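Local atomic coordinates of putative signal recognition particle protein (Chaetomium thermophilum, PDB entry 5CK4), a protein that serves as the beta subunit of the signal recognition particle receptor, an Arf-like GTPase that binds guanine nucleotides and probably takes part in protein translocation at secretory membranes. Residues L19-I25 with K110-T116; K161-V165 with S210-V214; L130-P135 with S195-R199. The contacts are given in a common frame with arbitrary orientation. Residues are numbered along the deposited sequence.

Contact 1. Residues L19-I25 with K110-T116; sequences LPSVLLI and KFLLIDT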
ATOM      1  N   LEU A  19      15.746  -7.089 -10.172  1.00 58.29           N
ATOM      2  CA  LEU A  19      14.547  -6.380 -10.611  1.00 53.99           C
ATOM      3  C   LEU A  19      14.061  -5.448  -9.505  1.00 49.51           C
ATOM      4  O   LEU A  19      14.352  -5.675  -8.329  1.00 51.19           O
ATOM      5  CB  LEU A  19      13.439  -7.380 -10.962  1.00 49.67           C
ATOM      6  CG  LEU A  19      13.557  -8.178 -12.264  1.00 49.09           C
ATOM      7  CD1 LEU A  19      12.439  -9.202 -12.341  1.00 39.63           C
ATOM      8  CD2 LEU A  19      13.513  -7.255 -13.470  1.00 47.18           C
ATOM      9  N   PRO A  20      13.317  -4.395  -9.872  1.00 40.39           N
ATOM     10  CA  PRO A  20      12.808  -3.486  -8.838  1.00 33.90           C
ATOM     11  C   PRO A  20      11.738  -4.156  -7.970  1.00 36.29           C
ATOM     12  O   PRO A  20      11.171  -5.170  -8.386  1.00 28.56           O
ATOM     13  CB  PRO A  20      12.217  -2.332  -9.649  1.00 33.57           C
ATOM     14  CG  PRO A  20      11.908  -2.924 -10.982  1.00 38.10           C
ATOM     15  CD  PRO A  20      12.957  -3.951 -11.229  1.00 37.95           C
ATOM     16  N   SER A  21      11.483  -3.593  -6.788  1.00 27.26           N
ATOM     17  CA  SER A  21      10.575  -4.174  -5.798  1.00 25.36           C
ATOM     18  C   SER A  21       9.255  -3.425  -5.609  1.00 28.32           C
ATOM     19  O   SER A  21       9.184  -2.197  -5.712  1.00 24.16           O
ATOM     20  CB  SER A  21      11.271  -4.255  -4.433  1.00 30.01           C
ATOM     21  OG  SER A  21      12.046  -5.434  -4.306  1.00 32.52           O
ATOM     22  N   VAL A  22       8.212  -4.186  -5.310  1.00 21.44           N
ATOM     23  CA  VAL A  22       6.932  -3.632  -4.886  1.00 19.32           C
ATOM     24  C   VAL A  22       6.588  -4.223  -3.518  1.00 21.79           C
ATOM     25  O   VAL A  22       6.430  -5.440  -3.383  1.00 24.31           O
ATOM     26  CB  VAL A  22       5.833  -3.943  -5.926  1.00 19.84           C
ATOM     27  CG1 VAL A  22       4.462  -3.475  -5.447  1.00 16.75           C
ATOM     28  CG2 VAL A  22       6.199  -3.307  -7.297  1.00 20.13           C
ATOM     29  N   LEU A  23       6.498  -3.374  -2.495  1.00 23.44           N
ATOM     30  CA  LEU A  23       6.114  -3.848  -1.164  1.00 17.62           C
ATOM     31  C   LEU A  23       4.628  -4.154  -1.085  1.00 18.69           C
ATOM     32  O   LEU A  23       3.780  -3.315  -1.400  1.00 15.15           O
ATOM     33  CB  LEU A  23       6.471  -2.833  -0.063  1.00 20.50           C
ATOM     34  CG  LEU A  23       7.913  -2.809   0.450  1.00 33.97           C
ATOM     35  CD1 LEU A  23       8.089  -1.686   1.458  1.00 35.53           C
ATOM     36  CD2 LEU A  23       8.305  -4.151   1.067  1.00 33.10           C
ATOM     37  N   LEU A  24       4.317  -5.359  -0.636  1.00 17.69           N
ATOM     38  CA  LEU A  24       2.939  -5.759  -0.421  1.00 16.27           C
ATOM     39  C   LEU A  24       2.653  -5.641   1.086  1.00 15.60           C
ATOM     40  O   LEU A  24       3.212  -6.386   1.892  1.00 18.00           O
ATOM     41  CB  LEU A  24       2.745  -7.189  -0.935  1.00 18.51           C
ATOM     42  CG  LEU A  24       1.350  -7.802  -0.760  1.00 18.43           C
ATOM     43  CD1 LEU A  24       0.303  -6.931  -1.428  1.00 18.39           C
ATOM     44  CD2 LEU A  24       1.317  -9.230  -1.311  1.00 19.28           C
ATOM     45  N   ILE A  25       1.800  -4.687   1.450  1.00 13.68           N
ATOM     46  CA  ILE A  25       1.568  -4.290   2.838  1.00 14.52           C
ATOM     47  C   ILE A  25       0.077  -4.442   3.150  1.00 19.28           C
ATOM     48  O   ILE A  25      -0.753  -4.227   2.278  1.00 18.70           O
ATOM     49  CB  ILE A  25       1.918  -2.789   3.013  1.00 18.50           C
ATOM     50  CG1 ILE A  25       3.402  -2.540   2.757  1.00 24.22           C
ATOM     51  CG2 ILE A  25       1.568  -2.273   4.404  1.00 24.16           C
ATOM     52  CD1 ILE A  25       3.786  -1.058   2.904  1.00 19.28           C
ATOM     53  N   LYS A 110       8.427  -8.227 -14.581  1.00 55.44           N
ATOM     54  CA  LYS A 110       9.631  -7.411 -14.420  1.00 57.69           C
ATOM     55  C   LYS A 110       9.691  -6.659 -13.089  1.00 47.34           C
ATOM     56  O   LYS A 110      10.375  -5.644 -12.972  1.00 48.16           O
ATOM     57  CB  LYS A 110       9.822  -6.456 -15.606  1.00 53.17           C
ATOM     58  CG  LYS A 110       9.775  -7.145 -16.963  1.00 57.10           C
ATOM     59  CD  LYS A 110       9.798  -6.131 -18.091  1.00 79.09           C
ATOM     60  CE  LYS A 110       8.637  -5.157 -17.982  1.00 75.70           C
ATOM     61  NZ  LYS A 110       8.593  -4.222 -19.139  1.00 80.05           N
ATOM     62  N   PHE A 111       8.975  -7.163 -12.089  1.00 44.33           N
ATOM     63  CA  PHE A 111       9.156  -6.677 -10.728  1.00 43.95           C
ATOM     64  C   PHE A 111       8.985  -7.786  -9.699  1.00 42.16           C
ATOM     65  O   PHE A 111       8.398  -8.829  -9.982  1.00 40.93           O
ATOM     66  CB  PHE A 111       8.253  -5.470 -10.414  1.00 38.81           C
ATOM     67  CG  PHE A 111       6.785  -5.797 -10.287  1.00 36.47           C
ATOM     68  CD1 PHE A 111       6.244  -6.171  -9.064  1.00 44.31           C
ATOM     69  CD2 PHE A 111       5.936  -5.689 -11.382  1.00 44.68           C
ATOM     70  CE1 PHE A 111       4.889  -6.450  -8.933  1.00 37.40           C
ATOM     71  CE2 PHE A 111       4.580  -5.968 -11.265  1.00 35.83           C
ATOM     72  CZ  PHE A 111       4.058  -6.352 -10.035  1.00 33.24           C
ATOM     73  N   LEU A 112       9.528  -7.551  -8.512  1.00 39.32           N
ATOM     74  CA  LEU A 112       9.421  -8.495  -7.417  1.00 43.32           C
ATOM     75  C   LEU A 112       8.328  -8.028  -6.477  1.00 39.51           C
ATOM     76  O   LEU A 112       8.273  -6.856  -6.118  1.00 33.07           O
ATOM     77  CB  LEU A 112      10.744  -8.584  -6.652  1.00 40.22           C
ATOM     78  CG  LEU A 112      11.987  -9.000  -7.441  1.00 44.74           C
ATOM     79  CD1 LEU A 112      13.224  -8.930  -6.562  1.00 46.76           C
ATOM     80  CD2 LEU A 112      11.812 -10.396  -8.011  1.00 50.74           C
ATOM     81  N   LEU A 113       7.462  -8.950  -6.083  1.00 33.44           N
ATOM     82  CA  LEU A 113       6.425  -8.649  -5.115  1.00 30.32           C
ATOM     83  C   LEU A 113       6.873  -9.112  -3.727  1.00 31.42           C
ATOM     84  O   LEU A 113       7.078 -10.309  -3.497  1.00 31.87           O
ATOM     85  CB  LEU A 113       5.118  -9.322  -5.530  1.00 29.83           C
ATOM     86  CG  LEU A 113       3.882  -9.032  -4.686  1.00 27.17           C
ATOM     87  CD1 LEU A 113       3.574  -7.530  -4.660  1.00 25.56           C
ATOM     88  CD2 LEU A 113       2.693  -9.840  -5.180  1.00 27.70           C
ATOM     89  N   ILE A 114       7.037  -8.157  -2.814  1.00 28.41           N
ATOM     90  CA  ILE A 114       7.615  -8.426  -1.495  1.00 33.01           C
ATOM     91  C   ILE A 114       6.574  -8.442  -0.376  1.00 30.65           C
ATOM     92  O   ILE A 114       6.110  -7.394   0.082  1.00 27.47           O
ATOM     93  CB  ILE A 114       8.705  -7.391  -1.128  1.00 29.52           C
ATOM     94  CG1 ILE A 114       9.699  -7.225  -2.280  1.00 33.09           C
ATOM     95  CG2 ILE A 114       9.400  -7.775   0.181  1.00 33.12           C
ATOM     96  CD1 ILE A 114      10.261  -8.530  -2.817  1.00 34.94           C
ATOM     97  N   ASP A 115       6.222  -9.647   0.059  1.00 29.57           N
ATOM     98  CA  ASP A 115       5.252  -9.854   1.127  1.00 29.37           C
ATOM     99  C   ASP A 115       5.847  -9.346   2.445  1.00 27.69           C
ATOM    100  O   ASP A 115       7.030  -9.517   2.683  1.00 31.18           O
ATOM    101  CB  ASP A 115       4.941 -11.352   1.226  1.00 41.03           C
ATOM    102  CG  ASP A 115       3.752 -11.651   2.103  1.00 51.08           C
ATOM    103  OD1 ASP A 115       2.995 -10.715   2.436  1.00 55.92           O
ATOM    104  OD2 ASP A 115       3.567 -12.832   2.448  1.00 55.19           O
ATOM    105  N   THR A 116       5.036  -8.687   3.268  1.00 22.81           N
ATOM    106  CA  THR A 116       5.468  -8.205   4.585  1.00 29.38           C
ATOM    107  C   THR A 116       4.467  -8.675   5.634  1.00 22.07           C
ATOM    108  O   THR A 116       3.308  -8.944   5.306  1.00 20.96           O
ATOM    109  CB  THR A 116       5.561  -6.665   4.643  1.00 22.28           C
ATOM    110  OG1 THR A 116       4.274  -6.096   4.358  1.00 27.62           O
ATOM    111  CG2 THR A 116       6.570  -6.152   3.640  1.00 24.63           C
TER

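Contact 2. Residues K161-V165 with S210-V214; sequences KLKAV and SSIPV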
ATOM      1  N   LYS A 161      15.607  -1.992  -5.930  1.00 41.21           N
ATOM      2  CA  LYS A 161      15.033  -0.660  -5.771  1.00 48.13           C
ATOM      3  C   LYS A 161      13.517  -0.717  -5.534  1.00 42.00           C
ATOM      4  O   LYS A 161      12.777  -1.328  -6.307  1.00 33.75           O
ATOM      5  CB  LYS A 161      15.362   0.193  -7.000  1.00 47.19           C
ATOM      6  CG  LYS A 161      14.879   1.630  -6.933  1.00 47.93           C
ATOM      7  CD  LYS A 161      15.654   2.502  -7.926  1.00 62.88           C
ATOM      8  CE  LYS A 161      15.071   3.906  -8.026  1.00 66.57           C
ATOM      9  NZ  LYS A 161      13.651   3.875  -8.485  1.00 66.08           N
ATOM     10  N   LEU A 162      13.065  -0.083  -4.454  1.00 32.89           N
ATOM     11  CA  LEU A 162      11.636   0.001  -4.151  1.00 29.13           C
ATOM     12  C   LEU A 162      10.961   1.034  -5.051  1.00 31.51           C
ATOM     13  O   LEU A 162      11.333   2.207  -5.037  1.00 32.61           O
ATOM     14  CB  LEU A 162      11.435   0.376  -2.685  1.00 27.71           C
ATOM     15  CG  LEU A 162       9.977   0.500  -2.241  1.00 24.30           C
ATOM     16  CD1 LEU A 162       9.256  -0.836  -2.397  1.00 22.73           C
ATOM     17  CD2 LEU A 162       9.912   0.999  -0.805  1.00 23.63           C
ATOM     18  N   LYS A 163       9.973   0.613  -5.838  1.00 29.66           N
ATOM     19  CA  LYS A 163       9.335   1.531  -6.785  1.00 26.53           C
ATOM     20  C   LYS A 163       7.829   1.711  -6.592  1.00 24.31           C
ATOM     21  O   LYS A 163       7.230   2.623  -7.171  1.00 23.00           O
ATOM     22  CB  LYS A 163       9.631   1.123  -8.229  1.00 30.87           C
ATOM     23  CG  LYS A 163      11.112   1.185  -8.590  1.00 35.15           C
ATOM     24  CD  LYS A 163      11.321   1.406 -10.078  1.00 49.67           C
ATOM     25  CE  LYS A 163      10.921   2.819 -10.498  1.00 57.15           C
ATOM     26  NZ  LYS A 163      11.497   3.198 -11.828  1.00 60.50           N
ATOM     27  N   ALA A 164       7.212   0.855  -5.787  1.00 22.73           N
ATOM     28  CA  ALA A 164       5.780   0.993  -5.524  1.00 18.67           C
ATOM     29  C   ALA A 164       5.340   0.219  -4.303  1.00 17.91           C
ATOM     30  O   ALA A 164       6.056  -0.646  -3.807  1.00 19.36           O
ATOM     31  CB  ALA A 164       4.954   0.567  -6.740  1.00 18.74           C
ATOM     32  N   VAL A 165       4.136   0.530  -3.840  1.00 20.93           N
ATOM     33  CA  VAL A 165       3.539  -0.146  -2.701  1.00 17.65           C
ATOM     34  C   VAL A 165       2.143  -0.607  -3.085  1.00 18.51           C
ATOM     35  O   VAL A 165       1.377   0.152  -3.666  1.00 15.65           O
ATOM     36  CB  VAL A 165       3.406   0.828  -1.508  1.00 15.42           C
ATOM     37  CG1 VAL A 165       2.488   0.243  -0.400  1.00 15.67           C
ATOM     38  CG2 VAL A 165       4.770   1.166  -0.957  1.00 15.18           C
ATOM     39  N   SER A 210      12.744   9.801  -5.524  1.00 35.58           N
ATOM     40  CA  SER A 210      12.028   9.120  -6.589  1.00 30.17           C
ATOM     41  C   SER A 210      10.605   8.832  -6.111  1.00 26.07           C
ATOM     42  O   SER A 210      10.367   8.689  -4.918  1.00 26.76           O
ATOM     43  CB  SER A 210      12.740   7.814  -6.934  1.00 32.06           C
ATOM     44  OG  SER A 210      12.721   6.933  -5.817  1.00 35.71           O
ATOM     45  N   SER A 211       9.661   8.755  -7.040  1.00 28.56           N
ATOM     46  CA  SER A 211       8.271   8.538  -6.670  1.00 29.28           C
ATOM     47  C   SER A 211       8.020   7.092  -6.280  1.00 26.97           C
ATOM     48  O   SER A 211       8.605   6.173  -6.852  1.00 28.00           O
ATOM     49  CB  SER A 211       7.339   8.936  -7.818  1.00 43.80           C
ATOM     50  OG  SER A 211       7.271  10.345  -7.938  1.00 55.29           O
ATOM     51  N   ILE A 212       7.165   6.905  -5.280  1.00 18.18           N
ATOM     52  CA  ILE A 212       6.698   5.586  -4.910  1.00 16.75           C
ATOM     53  C   ILE A 212       5.174   5.642  -4.846  1.00 20.07           C
ATOM     54  O   ILE A 212       4.606   6.014  -3.826  1.00 19.24           O
ATOM     55  CB  ILE A 212       7.291   5.123  -3.562  1.00 20.69           C
ATOM     56  CG1 ILE A 212       8.822   5.117  -3.630  1.00 21.59           C
ATOM     57  CG2 ILE A 212       6.800   3.719  -3.199  1.00 22.29           C
ATOM     58  CD1 ILE A 212       9.482   4.805  -2.299  1.00 25.18           C
ATOM     59  N   PRO A 213       4.505   5.310  -5.962  1.00 15.60           N
ATOM     60  CA  PRO A 213       3.033   5.293  -5.954  1.00 13.97           C
ATOM     61  C   PRO A 213       2.439   4.207  -5.055  1.00 15.58           C
ATOM     62  O   PRO A 213       3.117   3.233  -4.746  1.00 18.43           O
ATOM     63  CB  PRO A 213       2.678   5.001  -7.411  1.00 14.91           C
ATOM     64  CG  PRO A 213       3.906   4.357  -7.993  1.00 23.17           C
ATOM     65  CD  PRO A 213       5.061   5.006  -7.289  1.00 18.47           C
ATOM     66  N   VAL A 214       1.178   4.369  -4.659  1.00 12.86           N
ATOM     67  CA  VAL A 214       0.548   3.436  -3.729  1.00 16.64           C
ATOM     68  C   VAL A 214      -0.783   2.988  -4.313  1.00 14.69           C
ATOM     69  O   VAL A 214      -1.665   3.812  -4.580  1.00 15.66           O
ATOM     70  CB  VAL A 214       0.292   4.081  -2.341  1.00 14.03           C
ATOM     71  CG1 VAL A 214      -0.428   3.107  -1.408  1.00 12.46           C
ATOM     72  CG2 VAL A 214       1.603   4.512  -1.703  1.00 12.34           C
TER
HETATM   73  O   HOH W   1      11.253   4.842  -6.141  1.00 30.16           O

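Contact 3. Residues L130-P135 with S195-R199; sequences LLNPSP and SLQKR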
ATOM      1  N   LEU A 130       9.821   2.987   4.139  1.00 23.39           N
ATOM      2  CA  LEU A 130       9.074   4.064   3.497  1.00 22.53           C
ATOM      3  C   LEU A 130       9.599   5.451   3.874  1.00 28.00           C
ATOM      4  O   LEU A 130       9.332   6.423   3.187  1.00 24.28           O
ATOM      5  CB  LEU A 130       7.575   3.928   3.792  1.00 20.52           C
ATOM      6  CG  LEU A 130       7.007   2.547   3.407  1.00 23.59           C
ATOM      7  CD1 LEU A 130       5.539   2.356   3.813  1.00 18.45           C
ATOM      8  CD2 LEU A 130       7.177   2.292   1.925  1.00 22.24           C
ATOM      9  N   LEU A 131      10.366   5.529   4.958  1.00 23.73           N
ATOM     10  CA  LEU A 131      10.925   6.803   5.420  1.00 24.49           C
ATOM     11  C   LEU A 131      12.181   7.211   4.651  1.00 30.41           C
ATOM     12  O   LEU A 131      12.539   8.391   4.593  1.00 33.45           O
ATOM     13  CB  LEU A 131      11.246   6.712   6.913  1.00 26.22           C
ATOM     14  CG  LEU A 131      10.034   6.590   7.846  1.00 23.82           C
ATOM     15  CD1 LEU A 131      10.479   6.290   9.276  1.00 27.27           C
ATOM     16  CD2 LEU A 131       9.217   7.875   7.800  1.00 23.68           C
ATOM     17  N   ASN A 132      12.832   6.222   4.052  1.00 31.53           N
ATOM     18  CA  ASN A 132      14.144   6.380   3.438  1.00 30.64           C
ATOM     19  C   ASN A 132      14.080   7.097   2.086  1.00 31.48           C
ATOM     20  O   ASN A 132      13.368   6.659   1.189  1.00 30.79           O
ATOM     21  CB  ASN A 132      14.753   4.983   3.260  1.00 36.15           C
ATOM     22  CG  ASN A 132      16.252   5.011   3.058  1.00 47.42           C
ATOM     23  OD1 ASN A 132      16.794   5.913   2.421  1.00 54.25           O
ATOM     24  ND2 ASN A 132      16.932   4.007   3.597  1.00 53.17           N
ATOM     25  N   PRO A 133      14.843   8.192   1.930  1.00 34.48           N
ATOM     26  CA  PRO A 133      14.903   8.952   0.672  1.00 39.86           C
ATOM     27  C   PRO A 133      15.154   8.084  -0.570  1.00 40.35           C
ATOM     28  O   PRO A 133      14.633   8.396  -1.639  1.00 36.13           O
ATOM     29  CB  PRO A 133      16.074   9.909   0.903  1.00 50.31           C
ATOM     30  CG  PRO A 133      16.055  10.145   2.376  1.00 51.59           C
ATOM     31  CD  PRO A 133      15.629   8.836   2.998  1.00 47.80           C
ATOM     32  N   SER A 134      15.935   7.016  -0.425  1.00 41.83           N
ATOM     33  CA  SER A 134      16.168   6.088  -1.531  1.00 47.41           C
ATOM     34  C   SER A 134      16.213   4.647  -1.036  1.00 45.23           C
ATOM     35  O   SER A 134      17.293   4.088  -0.834  1.00 45.75           O
ATOM     36  CB  SER A 134      17.467   6.429  -2.264  1.00 57.33           C
ATOM     37  OG  SER A 134      17.640   5.595  -3.399  1.00 58.95           O
ATOM     38  N   PRO A 135      15.039   4.032  -0.848  1.00 35.77           N
ATOM     39  CA  PRO A 135      15.013   2.708  -0.221  1.00 46.13           C
ATOM     40  C   PRO A 135      15.401   1.584  -1.177  1.00 48.17           C
ATOM     41  O   PRO A 135      14.946   1.537  -2.326  1.00 37.61           O
ATOM     42  CB  PRO A 135      13.554   2.559   0.232  1.00 39.45           C
ATOM     43  CG  PRO A 135      12.780   3.408  -0.715  1.00 39.09           C
ATOM     44  CD  PRO A 135      13.687   4.538  -1.149  1.00 36.96           C
ATOM     45  N   SER A 195       4.407   8.124   6.310  1.00 13.70           N
ATOM     46  CA  SER A 195       5.828   7.792   6.168  1.00 15.06           C
ATOM     47  C   SER A 195       6.352   8.263   4.804  1.00 19.99           C
ATOM     48  O   SER A 195       7.420   8.856   4.716  1.00 17.31           O
ATOM     49  CB  SER A 195       6.060   6.291   6.347  1.00 18.78           C
ATOM     50  OG  SER A 195       5.823   5.913   7.694  1.00 16.21           O
ATOM     51  N   LEU A 196       5.584   8.011   3.746  1.00 14.52           N
ATOM     52  CA  LEU A 196       6.000   8.420   2.403  1.00 13.63           C
ATOM     53  C   LEU A 196       5.983   9.939   2.287  1.00 15.82           C
ATOM     54  O   LEU A 196       6.779  10.530   1.557  1.00 15.10           O
ATOM     55  CB  LEU A 196       5.067   7.810   1.352  1.00 12.77           C
ATOM     56  CG  LEU A 196       5.266   6.304   1.176  1.00 15.67           C
ATOM     57  CD1 LEU A 196       4.174   5.698   0.302  1.00 13.79           C
ATOM     58  CD2 LEU A 196       6.664   5.993   0.610  1.00 14.10           C
ATOM     59  N   GLN A 197       5.069  10.560   3.018  1.00 13.58           N
ATOM     60  CA  GLN A 197       4.979  12.018   3.038  1.00 14.21           C
ATOM     61  C   GLN A 197       6.211  12.622   3.714  1.00 18.63           C
ATOM     62  O   GLN A 197       6.753  13.626   3.243  1.00 16.83           O
ATOM     63  CB  GLN A 197       3.707  12.479   3.747  1.00 13.73           C
ATOM     64  CG  GLN A 197       3.549  14.005   3.836  1.00 15.10           C
ATOM     65  CD  GLN A 197       2.214  14.405   4.449  1.00 20.01           C
ATOM     66  OE1 GLN A 197       1.176  13.835   4.119  1.00 17.59           O
ATOM     67  NE2 GLN A 197       2.241  15.365   5.370  1.00 20.52           N
ATOM     68  N   LYS A 198       6.649  12.016   4.817  1.00 15.61           N
ATOM     69  CA  LYS A 198       7.833  12.511   5.525  1.00 17.00           C
ATOM     70  C   LYS A 198       9.073  12.311   4.669  1.00 18.02           C
ATOM     71  O   LYS A 198       9.995  13.140   4.675  1.00 19.43           O
ATOM     72  CB  LYS A 198       8.022  11.790   6.856  1.00 21.11           C
ATOM     73  CG  LYS A 198       6.991  12.131   7.907  1.00 21.40           C
ATOM     74  CD  LYS A 198       7.228  11.308   9.163  1.00 26.73           C
ATOM     75  CE  LYS A 198       6.273  11.717  10.252  1.00 37.78           C
ATOM     76  NZ  LYS A 198       6.689  11.204  11.583  1.00 49.81           N
ATOM     77  N   ARG A 199       9.092  11.202   3.934  1.00 17.56           N
ATOM     78  CA  ARG A 199      10.170  10.929   2.985  1.00 18.76           C
ATOM     79  C   ARG A 199      10.282  12.048   1.943  1.00 19.47           C
ATOM     80  O   ARG A 199      11.374  12.534   1.667  1.00 21.18           O
ATOM     81  CB  ARG A 199       9.939   9.587   2.294  1.00 21.03           C
ATOM     82  CG  ARG A 199      10.959   9.241   1.221  1.00 19.64           C
ATOM     83  CD  ARG A 199      10.621   7.903   0.566  1.00 25.28           C
ATOM     84  NE  ARG A 199      11.512   7.583  -0.548  1.00 25.58           N
ATOM     85  CZ  ARG A 199      11.176   7.731  -1.824  1.00 20.93           C
ATOM     86  NH1 ARG A 199       9.971   8.190  -2.137  1.00 25.31           N
ATOM     87  NH2 ARG A 199      12.025   7.410  -2.782  1.00 25.40           N
TER

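Contact 1. Residues L19-I25 with K110-T116
Leu24, Val22 and Leu19 bury more surface than any other residue in this pairing of two parallel strands, 21-25 and 112-115, in the mostly parallel sheet of an Arf-like GTPase, where 21-25 lies between 112-115 and 159-170. The ladder begins with Leu112 N donating to Pro20 O (2.9 Å). Val22 N then donates to Leu112 O (2.8 Å) and Val22 O accepts from Ile114 N (2.8 Å), while Leu24 N reaches Ile114 O at 2.8 Å. The ladder ends where Thr116 OG1 donates to Leu24 O (2.7 Å), so a side-chain hydroxyl reinforces the weak bond from Thr116 N. Branched and aliphatic residues suit the buried face shared by Val22, Leu24 and Leu113: Val22 CG2 lies 3.4 Å from Phe111 CD1, and Leu24 CB 3.8 Å from Leu113 CD1. Leu19 carries the apolar contact outward, its CB 4.1 Å from Leu112 CG; its CD2 is in van der Waals contact with Lys110 O (3.6 Å). Asp115, beside Leu24, breaks the apolar pattern because it approaches Lys32 and the bound GDP, as expected of the aspartate in a G-protein DxxG motif. On its own face Leu24 meets Leu35 of helix 32-40, and Val22 meets Ile312 of helix 306-313; on the other, Leu23 packs on Leu130 of helix 123-131, and its backbone bonds to strand 159-170.

Contact 2. Residues K161-V165 with S210-V214
Strands 159-170 and 214-219 are the parallel ends of a beta-alpha-beta crossover through helix 180-201, and this contact lies where the second strand begins. The backbone link between the segments is a single hydrogen bond, Val165 N to Pro213 O (3.0 Å). Two CA-H...O contacts supplement it, Ala164 CA to Pro213 O (3.6 Å) and Val214 CA to Val165 O (3.4 Å). Proline has no amide hydrogen to offer, so Lys163 O meets Pro213 CD (3.2 Å) instead of a donor, and regular pairing starts only with Val165 and Val214.

Apolar packing fills the interior. Ile212 CD1 lies 4.1 Å from Leu162 CD2, and Ile212 CG2 4.0 Å from Val165 CG2, a long branched side chain bridging two positions. Val165 and Val214, suited to extended backbone, lie side by side (Val165 CB to Val214 CG2 4.1 Å), and Val214 meets Leu193 and Leu196 of helix 180-201. Ala164 is small enough to rest near Pro213 and Ile312 together.

Nearer the surface, one water joins the two segments. It donates to Leu162 O (2.9 Å) and Ser211 O (3.0 Å), and accepts from Ser210 OG (2.6 Å) and, weakly, from Lys161 NZ (3.5 Å).

Contact 3. Residues L130-P135 with S195-R199
A buried arginine holds this contact together without an acidic partner across it: Arg199, the residue with most surface covered here, reaches from helix 180-201 to the carbonyls of the turn that follows helix 123-131. Its NE donates to Asn132 O at 2.7 Å, and its NH2 makes a weaker bond to Pro133 O at 3.0 Å. A long side chain with several donors suits this place, since chain ends leaving a helix present carbonyls with no helical amide to satisfy them. With chi1 to chi3 all t, the side chain is stretched to its full length, and NH1 goes on to Ser210 O, so one guanidinium ties two loops to the helix.

The turn has its own internal bond: Asn132 OD1 accepts from Ser134 N (3.2 Å), an Asx turn. Pro133, inside it, and Pro135, just after it, restrict the backbone; Pro135 CD lies 3.7 Å from Arg199 NH2.

Beside this polar cluster the two helices come close. Ser195 is small enough to let Leu130 CB approach its CB to 3.8 Å, while its hydroxyl is taken up by Asp191 O. Leu196 CD2 packs 3.9 Å from Leu130 CB, and Leu131 CD2, 4.2 Å from Lys198 CD, closes the outer edge over the lysine's aliphatic part. Leu130 continues inward to Leu23, Ile25, Leu162 and Val165 of the sheet. Both helices belong to one helical layer of the alpha/beta sandwich of P-loop GTPases; helix 123-131, which follows the DxxG-type sequence, is probably the counterpart of the helix after the switch II loop.

From the N terminus, 19-25 pairs with 110-116, so contact 1 closes a loop of 84 residues before the other two open. Those two cross: 130-135 opens contact 3, 161-165 opens contact 2, then 195-199 closes contact 3 and 210-214 closes contact 2. Strand 159-170 joins the sheet across contacts 1 and 2, with Ser21 lying between Leu112 and the backbone of Lys161 and Lys163. Leu130 brings contact 3 onto strand 21-25, while Arg199 and Leu196 meet Ser210, Ile212 and Val214 of contact 2. Together they fix central strands to each other and to the two helices on one face.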